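Local structure of DNA protection during starvation protein (2YW6) at the interface of chains A and B. The protein stores iron in a hollow shell of twelve subunits, oxidising Fe(2+) with hydrogen peroxide, which shields DNA from oxidative damage, and also binds DNA. Residues are numbered along the deposited sequence; one frame, centred on the assembly and turned at random. Chains: chain A/B, DNA protection during starvation protein.

Three patches follow one line along chain B: each uses its helix 132-155, starting near B:Asp136 and ending at B:Phe151. Chain A meets this helix end-on, with the first turns of its helix 132-156 in contacts 1 and 2 and the last turns of its helix 47-74 in contacts 2 and 3. The C-alpha centres lie about 8 Å apart between contacts 1 and 2, 9 Å between contacts 2 and 3, and 17 Å between contacts 1 and 3. The two copies use largely different surfaces here, in one of the interfaces that close the dodecamer, and the line ends at A:Glu70, a probable iron ligand.

Contact 1: the interface of chains A and B. Residues chain A 132, 136; chain B 136, 139.
A:Asp136 lies against the branch methyl of B:Ile139, at one end of a subunit interface of the iron-storing Dps shell. Following the aspartate outward shows how much of it this methyl touches. CB comes first, 3.6 Å from B:Ile139 CG2. The carboxylate carbon CG is next, also 3.6 Å from B:Ile139 CG2, so the methyl sits beside the whole stem of the side chain. At the tip, OD2 is 3.8 Å from B:Ile139 CG2, while OD1 is slightly farther from it and turns toward the second chain's own aspartate. A:Asp136 is sent this way by a CG anti to its backbone N (chi1 -176°). In B:Ile139 it is CG2 that stands anti to the backbone N, and CG1 swings to the N side (chi1 -63°), putting the branch methyl toward chain A. Among these residues the contact is chiefly van der Waals. A:Leu132, one turn earlier in helix 132-156, borders it through its main-chain carbonyl, whose O is 4.2 Å from B:Ile139 CG2. B:Asp136 comes in at about a right angle to A:Asp136, and two acids so close would probably disfavour each other's charge. Their carboxylate planes are turned 69° apart, with A:Asp136 OD1 4.1 Å from B:Asp136 OD1.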
# COMPACT_ATOMS: atom_id res chain seq x y z
N LEU A 132 31.48 18.22 -10.90
CA LEU A 132 31.43 16.86 -10.34
C LEU A 132 30.02 16.40 -9.99
O LEU A 132 29.74 15.20 -10.01
CB LEU A 132 32.31 16.77 -9.09
CG LEU A 132 33.82 16.71 -9.31
CD1 LEU A 132 34.53 16.50 -7.96
CD2 LEU A 132 34.15 15.56 -10.27
N ASP A 136 28.21 13.30 -11.75
CA ASP A 136 27.62 12.23 -10.94
C ASP A 136 26.22 11.84 -11.44
O ASP A 136 25.83 10.67 -11.38
CB ASP A 136 27.54 12.70 -9.49
CG ASP A 136 27.04 11.63 -8.57
OD1 ASP A 136 27.76 10.62 -8.38
OD2 ASP A 136 25.92 11.79 -8.03
N ASP B 136 31.46 10.46 -1.93
CA ASP B 136 30.30 10.12 -2.73
C ASP B 136 29.05 10.48 -1.94
O ASP B 136 28.04 10.89 -2.50
CB ASP B 136 30.32 8.62 -3.05
CG ASP B 136 29.18 8.21 -3.95
OD1 ASP B 136 29.13 8.63 -5.12
OD2 ASP B 136 28.33 7.44 -3.47
N ILE B 139 28.67 14.12 -2.39
CA ILE B 139 28.31 14.44 -3.76
C ILE B 139 26.82 14.18 -3.99
O ILE B 139 26.17 14.88 -4.76
CB ILE B 139 29.11 13.60 -4.79
CG1 ILE B 139 30.61 13.94 -4.67
CG2 ILE B 139 28.59 13.85 -6.20
CD1 ILE B 139 31.51 13.18 -5.62

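Contact 2: the interface of chains A and B. Residues chain A 71, 74, 131, 133; chain B 121, 142-143, 146.
A:Val133 sits at the centre of this part of the dodecamer's subunit interface, its two methyls splitting between chain B surfaces. CG2 lies 3.8 Å from B:Ala142 CB, while CG1 reaches over the glycine at 4.0 Å from B:Gly143 CA. Each methyl also rests near the rim of one guanidinium face, CG1 on A:Arg71 and CG2 on B:Arg121, whose edges adjoin. The latter arginine is poorly ordered, and its contacts are less certain. At the polar rim, A:Arg71 leaves its helix with CG anti to the backbone N (chi1 -172°) and bends at chi2, turning its end to B:Glu146: NH1 and NH2 each lie 2.9 Å from B:Glu146 OE1. This oxygen is close to the guanidinium plane, yet the bond from NH1 arrives 28° out of the carboxylate plane. A:Asp131 holds the arginine from its edge, in the guanidinium plane, its OD2 taking NH2 of A:Arg71 at 3.0 Å through the syn lone pair, nearly straight at 170°. The other oxygen, OD1, accepts the backbone N of A:Val133 and so caps the helix start. In the fold, the end of helix 47-74 and the beginning of helix 132-156 of chain A abut helix 132-155 of chain B, beside its helix 102-127.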
# COMPACT_ATOMS: atom_id res chain seq x y z
N ARG A 71 18.50 20.37 -13.69
CA ARG A 71 19.89 20.67 -13.44
C ARG A 71 20.32 21.90 -14.26
O ARG A 71 21.12 22.73 -13.80
CB ARG A 71 20.77 19.46 -13.81
CG ARG A 71 22.23 19.61 -13.41
CD ARG A 71 22.39 19.88 -11.92
NE ARG A 71 23.76 20.27 -11.57
CZ ARG A 71 24.17 20.65 -10.36
NH1 ARG A 71 23.31 20.69 -9.35
NH2 ARG A 71 25.43 21.00 -10.17
N THR A 74 18.87 24.87 -12.67
CA THR A 74 19.61 25.17 -11.46
C THR A 74 20.89 25.91 -11.82
O THR A 74 21.30 26.82 -11.11
CB THR A 74 19.93 23.89 -10.68
OG1 THR A 74 18.69 23.24 -10.36
CG2 THR A 74 20.69 24.21 -9.39
N ASP A 131 32.04 20.16 -13.52
CA ASP A 131 31.03 20.03 -12.47
C ASP A 131 30.89 18.56 -12.05
O ASP A 131 30.28 17.75 -12.76
CB ASP A 131 29.70 20.59 -13.00
CG ASP A 131 28.55 20.49 -12.01
OD1 ASP A 131 28.65 19.74 -11.03
OD2 ASP A 131 27.53 21.17 -12.25
N VAL A 133 29.13 17.34 -9.66
CA VAL A 133 27.76 17.01 -9.31
C VAL A 133 26.99 16.65 -10.57
O VAL A 133 26.26 15.65 -10.59
CB VAL A 133 27.05 18.18 -8.61
CG1 VAL A 133 25.56 17.91 -8.52
CG2 VAL A 133 27.63 18.37 -7.22
N ARG B 121 30.95 21.84 -1.35
CA ARG B 121 31.87 21.71 -2.48
C ARG B 121 33.31 21.54 -1.99
O ARG B 121 34.03 20.66 -2.47
CB ARG B 121 31.77 22.93 -3.38
CG ARG B 121 30.46 23.04 -4.12
CD ARG B 121 30.36 21.98 -5.21
NE ARG B 121 29.21 22.22 -6.07
CZ ARG B 121 29.08 21.69 -7.27
NH1 ARG B 121 30.03 20.90 -7.73
NH2 ARG B 121 28.02 21.95 -8.01
N ALA B 142 24.85 17.11 -2.34
CA ALA B 142 25.02 18.35 -3.07
C ALA B 142 23.99 18.49 -4.17
O ALA B 142 23.52 19.60 -4.45
CB ALA B 142 26.42 18.41 -3.64
N GLY B 143 23.62 17.37 -4.79
CA GLY B 143 22.63 17.41 -5.85
C GLY B 143 21.29 17.97 -5.38
O GLY B 143 20.70 18.84 -6.02
N GLU B 146 21.61 21.71 -3.91
CA GLU B 146 21.63 22.69 -4.99
C GLU B 146 20.30 22.82 -5.72
O GLU B 146 19.90 23.92 -6.11
CB GLU B 146 22.74 22.35 -5.97
CG GLU B 146 24.10 22.80 -5.47
CD GLU B 146 25.23 22.18 -6.24
OE1 GLU B 146 25.06 21.96 -7.46
OE2 GLU B 146 26.29 21.93 -5.63

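Contact 3: the interface of chains A and B. Residues chain A 70; chain B 147, 150-151.
A:Glu70 turns its carboxylate to B:Lys147 and B:Phe151, while its main-chain O lies over B:Trp150, and it loses more surface here than any of them. Its carboxylate oxygen OE1 does most of the touching. B:Lys147 forms a long salt bridge to it, NZ to A:Glu70 OE1 being 3.7 Å, and the lysine's CE lies just as near. A modelled water lies between the two groups, 2.5 Å from each of A:Glu70 OE1 and B:Lys147 NZ, distances too short to weigh at this resolution. The side-chain amine NZ gets there because the lysine leaves its backbone with CG anti to N (chi1 178°) and then bends at chi3 (-84°). B:Trp150 contributes a ring face, with the main-chain O of A:Glu70 above its rim and 4.2 Å from CE3. B:Phe151 meets the carboxylate with its far end, CZ being 4.0 Å from A:Glu70 OE1; ring and carboxylate planes stand 69° apart, and the water lies at the ring's edge. As in related Dps proteins, A:Glu70 is expected to bind iron at the ferroxidase centre, so these neighbours may help to position it. In the fold, the residue belongs to the closing turns of helix 47-74 of chain A and faces the C-terminal part of helix 132-155 of chain B.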
# COMPACT_ATOMS: atom_id res chain seq x y z
N GLU A 70 16.08 20.11 -14.89
CA GLU A 70 16.12 20.82 -13.63
C GLU A 70 17.55 21.21 -13.30
O GLU A 70 17.78 22.26 -12.71
CB GLU A 70 15.54 19.95 -12.52
CG GLU A 70 14.15 19.43 -12.86
CD GLU A 70 13.21 19.44 -11.68
OE1 GLU A 70 13.53 18.81 -10.64
OE2 GLU A 70 12.13 20.07 -11.80
N LYS B 147 19.62 21.69 -5.93
CA LYS B 147 18.33 21.73 -6.59
C LYS B 147 17.37 22.55 -5.73
O LYS B 147 16.64 23.40 -6.23
CB LYS B 147 17.76 20.32 -6.78
CG LYS B 147 16.38 20.35 -7.42
CD LYS B 147 15.51 19.16 -7.02
CE LYS B 147 15.80 17.95 -7.88
NZ LYS B 147 14.73 16.93 -7.76
N TRP B 150 17.72 26.21 -5.98
CA TRP B 150 17.14 26.71 -7.21
C TRP B 150 15.64 26.95 -7.07
O TRP B 150 15.12 27.96 -7.57
CB TRP B 150 17.40 25.76 -8.37
CG TRP B 150 16.65 26.21 -9.58
CD1 TRP B 150 16.74 27.43 -10.17
CD2 TRP B 150 15.64 25.49 -10.27
NE1 TRP B 150 15.83 27.52 -11.19
CE2 TRP B 150 15.14 26.35 -11.28
CE3 TRP B 150 15.09 24.20 -10.15
CZ2 TRP B 150 14.12 25.96 -12.15
CZ3 TRP B 150 14.07 23.82 -11.02
CH2 TRP B 150 13.60 24.69 -12.01
N PHE B 151 14.93 26.04 -6.41
CA PHE B 151 13.49 26.23 -6.23
C PHE B 151 13.28 27.50 -5.44
O PHE B 151 12.34 28.25 -5.69
CB PHE B 151 12.84 25.05 -5.49
CG PHE B 151 12.72 23.81 -6.32
CD1 PHE B 151 12.71 23.87 -7.71
CD2 PHE B 151 12.60 22.57 -5.71
CE1 PHE B 151 12.58 22.72 -8.48
CE2 PHE B 151 12.46 21.40 -6.48
CZ PHE B 151 12.46 21.49 -7.87
O HOH W 1 12.54 17.73 -8.57